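Local coordinates for RING finger protein unkempt homolog (Mus musculus, PDB 5ELK) that binds RNA sequence-specifically through clustered CCCH zinc fingers, represses translation, and helps establish and maintain the early morphology of cortical neurons, at residues N13-P18 against T81-Q86. Sequence-based numbering, arbitrary orientation.
Sequences NYKTEP and TRTEQQ. With nucleotides of chain B.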
loop_
_atom_site.group_PDB
_atom_site.type_symbol
_atom_site.label_atom_id
_atom_site.label_comp_id
_atom_site.label_asym_id
_atom_site.label_seq_id
_atom_site.Cartn_x
_atom_site.Cartn_y
_atom_site.Cartn_z
ATOM N N ASN A 13 7.403 4.708 2.924
ATOM C CA ASN A 13 6.573 5.799 3.439
ATOM C C ASN A 13 5.114 5.831 2.983
ATOM O O ASN A 13 4.293 6.492 3.613
ATOM C CB ASN A 13 7.234 7.135 3.090
ATOM C CG ASN A 13 8.675 7.201 3.544
ATOM O OD1 ASN A 13 9.589 7.418 2.740
ATOM N ND2 ASN A 13 8.891 6.996 4.841
ATOM N N TYR A 14 4.787 5.131 1.900
ATOM C CA TYR A 14 3.439 5.187 1.332
ATOM C C TYR A 14 2.331 4.857 2.346
ATOM O O TYR A 14 2.310 3.773 2.916
ATOM C CB TYR A 14 3.340 4.230 0.156
ATOM C CG TYR A 14 2.042 4.325 -0.609
ATOM C CD1 TYR A 14 1.813 5.378 -1.468
ATOM C CD2 TYR A 14 1.061 3.357 -0.488
ATOM C CE1 TYR A 14 0.644 5.473 -2.182
ATOM C CE2 TYR A 14 -0.122 3.448 -1.207
ATOM C CZ TYR A 14 -0.316 4.510 -2.051
ATOM O OH TYR A 14 -1.474 4.632 -2.779
ATOM N N LYS A 15 1.411 5.802 2.534
ATOM C CA LYS A 15 0.312 5.696 3.503
ATOM C C LYS A 15 0.751 5.327 4.916
ATOM O O LYS A 15 0.049 4.632 5.644
ATOM C CB LYS A 15 -0.767 4.749 2.987
ATOM C CG LYS A 15 -1.552 5.383 1.872
ATOM C CD LYS A 15 -2.514 4.427 1.229
ATOM C CE LYS A 15 -3.260 5.099 0.096
ATOM N NZ LYS A 15 -3.960 6.340 0.537
ATOM N N THR A 16 1.911 5.842 5.296
ATOM C CA THR A 16 2.462 5.675 6.632
ATOM C C THR A 16 1.916 6.769 7.548
ATOM O O THR A 16 1.926 6.640 8.779
ATOM C CB THR A 16 4.001 5.760 6.564
ATOM O OG1 THR A 16 4.503 4.547 5.994
ATOM C CG2 THR A 16 4.631 5.971 7.930
ATOM N N GLU A 17 1.422 7.836 6.929
ATOM C CA GLU A 17 1.003 9.026 7.653
ATOM C C GLU A 17 -0.312 9.588 7.106
ATOM O O GLU A 17 -0.720 9.253 5.992
ATOM C CB GLU A 17 2.117 10.076 7.590
ATOM C CG GLU A 17 3.308 9.760 8.495
ATOM C CD GLU A 17 4.483 10.708 8.300
ATOM O OE1 GLU A 17 4.924 10.888 7.148
ATOM O OE2 GLU A 17 4.971 11.268 9.305
ATOM N N PRO A 18 -0.991 10.427 7.904
ATOM C CA PRO A 18 -2.335 10.905 7.557
ATOM C C PRO A 18 -2.379 12.162 6.699
ATOM O O PRO A 18 -1.589 13.089 6.891
ATOM C CB PRO A 18 -2.963 11.197 8.920
ATOM C CG PRO A 18 -1.805 11.547 9.802
ATOM C CD PRO A 18 -0.628 10.756 9.295
ATOM N N THR A 81 -4.235 -4.355 6.376
ATOM C CA THR A 81 -4.919 -3.677 5.278
ATOM C C THR A 81 -4.343 -4.109 3.949
ATOM O O THR A 81 -3.212 -4.591 3.866
ATOM C CB THR A 81 -4.779 -2.159 5.343
ATOM O OG1 THR A 81 -3.418 -1.795 5.078
ATOM C CG2 THR A 81 -5.185 -1.630 6.695
ATOM N N ARG A 82 -5.140 -3.922 2.906
ATOM C CA ARG A 82 -4.768 -4.332 1.570
ATOM C C ARG A 82 -3.537 -3.541 1.166
ATOM O O ARG A 82 -2.631 -4.046 0.491
ATOM C CB ARG A 82 -5.923 -4.055 0.611
ATOM C CG ARG A 82 -5.587 -4.230 -0.865
ATOM C CD ARG A 82 -6.791 -3.899 -1.731
ATOM N NE ARG A 82 -7.854 -4.893 -1.593
ATOM C CZ ARG A 82 -9.090 -4.640 -1.162
ATOM N NH1 ARG A 82 -9.469 -3.411 -0.822
ATOM N NH2 ARG A 82 -9.964 -5.631 -1.074
ATOM N N THR A 83 -3.491 -2.295 1.611
ATOM C CA THR A 83 -2.340 -1.469 1.321
ATOM C C THR A 83 -1.076 -2.046 1.943
ATOM O O THR A 83 -0.010 -2.023 1.321
ATOM C CB THR A 83 -2.539 -0.042 1.807
ATOM O OG1 THR A 83 -3.770 0.460 1.277
ATOM C CG2 THR A 83 -1.385 0.829 1.340
ATOM N N GLU A 84 -1.190 -2.559 3.165
ATOM C CA GLU A 84 -0.037 -3.135 3.845
ATOM C C GLU A 84 0.489 -4.340 3.098
ATOM O O GLU A 84 1.686 -4.623 3.104
ATOM C CB GLU A 84 -0.382 -3.536 5.274
ATOM C CG GLU A 84 -0.323 -2.376 6.230
ATOM C CD GLU A 84 -0.191 -2.801 7.668
ATOM O OE1 GLU A 84 -0.583 -3.937 8.012
ATOM O OE2 GLU A 84 0.333 -1.993 8.453
ATOM N N GLN A 85 -0.412 -5.061 2.453
ATOM C CA GLN A 85 -0.009 -6.240 1.711
ATOM C C GLN A 85 0.579 -5.866 0.341
ATOM O O GLN A 85 1.646 -6.341 -0.038
ATOM C CB GLN A 85 -1.203 -7.166 1.534
ATOM C CG GLN A 85 -0.871 -8.466 0.848
ATOM C CD GLN A 85 -2.076 -9.360 0.682
ATOM O OE1 GLN A 85 -3.137 -8.914 0.247
ATOM N NE2 GLN A 85 -1.922 -10.632 1.023
ATOM N N GLN A 86 -0.126 -5.013 -0.393
ATOM C CA GLN A 86 0.280 -4.661 -1.745
ATOM C C GLN A 86 1.639 -3.975 -1.749
ATOM O O GLN A 86 2.419 -4.141 -2.684
ATOM C CB GLN A 86 -0.771 -3.772 -2.408
ATOM C CG GLN A 86 -2.049 -4.513 -2.784
ATOM C CD GLN A 86 -2.846 -3.811 -3.860
ATOM O OE1 GLN A 86 -3.821 -3.123 -3.576
ATOM N NE2 GLN A 86 -2.433 -3.981 -5.112
ATOM P P G B 5 -9.309 -4.060 -7.282
ATOM O OP1 G B 5 -10.093 -5.164 -6.665
ATOM O OP2 G B 5 -9.793 -3.456 -8.552
ATOM O "O5'" G B 5 -9.140 -2.849 -6.259
ATOM C "C5'" G B 5 -9.135 -3.068 -4.854
ATOM C "C4'" G B 5 -8.567 -1.883 -4.110
ATOM O "O4'" G B 5 -7.118 -1.885 -4.244
ATOM C "C3'" G B 5 -9.043 -0.509 -4.591
ATOM O "O3'" G B 5 -9.173 0.374 -3.475
ATOM C "C2'" G B 5 -7.890 -0.041 -5.474
ATOM O "O2'" G B 5 -7.771 1.365 -5.593
ATOM C "C1'" G B 5 -6.684 -0.644 -4.758
ATOM N N9 G B 5 -5.531 -0.887 -5.633
ATOM C C8 G B 5 -5.451 -1.797 -6.661
ATOM N N7 G B 5 -4.293 -1.784 -7.256
ATOM C C5 G B 5 -3.566 -0.806 -6.588
ATOM C C6 G B 5 -2.239 -0.346 -6.793
ATOM O O6 G B 5 -1.421 -0.718 -7.633
ATOM N N1 G B 5 -1.891 0.658 -5.900
ATOM C C2 G B 5 -2.720 1.148 -4.919
ATOM N N2 G B 5 -2.200 2.114 -4.147
ATOM N N3 G B 5 -3.959 0.728 -4.712
ATOM C C4 G B 5 -4.314 -0.245 -5.578
ATOM P P U B 3 -0.577 -12.859 -3.820
ATOM O OP1 U B 3 -1.184 -13.165 -5.135
ATOM O OP2 U B 3 0.784 -13.341 -3.466
ATOM O "O5'" U B 3 -0.565 -11.276 -3.685
ATOM C "C5'" U B 3 -1.080 -10.639 -2.526
ATOM C "C4'" U B 3 -1.768 -9.350 -2.885
ATOM O "O4'" U B 3 -0.771 -8.393 -3.352
ATOM C "C3'" U B 3 -2.794 -9.471 -4.008
ATOM O "O3'" U B 3 -3.825 -8.501 -3.804
ATOM C "C2'" U B 3 -1.971 -9.093 -5.237
ATOM O "O2'" U B 3 -2.729 -8.663 -6.348
ATOM C "C1'" U B 3 -1.095 -7.978 -4.667
ATOM N N1 U B 3 0.150 -7.722 -5.414
ATOM C C2 U B 3 0.562 -6.403 -5.582
ATOM O O2 U B 3 -0.048 -5.443 -5.130
ATOM N N3 U B 3 1.728 -6.231 -6.300
ATOM C C4 U B 3 2.504 -7.215 -6.870
ATOM O O4 U B 3 3.523 -6.904 -7.494
ATOM C C5 U B 3 2.008 -8.544 -6.653
ATOM C C6 U B 3 0.881 -8.752 -5.957
ATOM P P A B 4 -5.302 -8.739 -4.397
ATOM O OP1 A B 4 -6.299 -8.460 -3.326
ATOM O OP2 A B 4 -5.271 -10.062 -5.073
ATOM O "O5'" A B 4 -5.477 -7.631 -5.535
ATOM C "C5'" A B 4 -5.522 -6.248 -5.201
ATOM C "C4'" A B 4 -5.945 -5.380 -6.366
ATOM O "O4'" A B 4 -4.942 -5.415 -7.423
ATOM C "C3'" A B 4 -7.271 -5.732 -7.043
ATOM O "O3'" A B 4 -7.799 -4.516 -7.555
ATOM C "C2'" A B 4 -6.815 -6.568 -8.234
ATOM O "O2'" A B 4 -7.757 -6.649 -9.286
ATOM C "C1'" A B 4 -5.559 -5.801 -8.644
ATOM N N9 A B 4 -4.578 -6.561 -9.421
ATOM C C8 A B 4 -4.199 -7.868 -9.247
ATOM N N7 A B 4 -3.255 -8.250 -10.072
ATOM C C5 A B 4 -2.979 -7.124 -10.840
ATOM C C6 A B 4 -2.062 -6.899 -11.890
ATOM N N6 A B 4 -1.238 -7.837 -12.361
ATOM N N1 A B 4 -2.030 -5.658 -12.440
ATOM C C2 A B 4 -2.867 -4.721 -11.950
ATOM N N3 A B 4 -3.769 -4.814 -10.965
ATOM C C4 A B 4 -3.782 -6.062 -10.440
#
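The methyl of Thr83 meets the side chains of Tyr14 and Lys15 together, both coming from the same side, and so joins two successive CCCH zinc fingers with no hydrogen bond across the contact. Its CG2 stands 3.9 Å from Tyr14 CE2, at the ring edge and near the ring plane, and 3.8 Å from Lys15 CD. Lys15 in turn lays its own CG over one face of the tyrosine ring. Only 94 Å² is buried between the segments, a small apolar touch beside bound RNA. Tyr14 OH comes within 3.0 Å of N2 of G5 of chain B and is also hydrogen-bonded to Tyr30 O, while Lys15 NZ is held by Asp40 and the Tyr34 carbonyl.

Arg82 can be followed outward from the helix. CB and CG continue in an extended run, with CG anti to the backbone N (chi1 171°), which carries CD to 3.2 Å from O4' of G5 of chain B. A bend at chi3, -69°, then turns the chain along the same sugar: NE and CZ each come to 4.0 Å from C5', which lies over one guanidinium face, offset toward its rim, and NH1 is 3.7 Å from C4'. OP1 of A4 of chain B lies beyond the guanidinium edge, near its plane. Cutting Arg82 back to an alanine would probably strip the G5 ribose of this packing and take a positive charge from beside the A4 phosphate.

One turn on, Gln86 NE2 donates to O2 of U3 of chain B at 2.8 Å and 163°. Thr81 caps the start of this short helix by accepting from Glu84 N. Helix 82-86 meets the turn following helix 7-13 through Thr83 and the RNA through Arg82 and Gln86, with Trp64 of strand 63-64 touching Arg82 and Gln85.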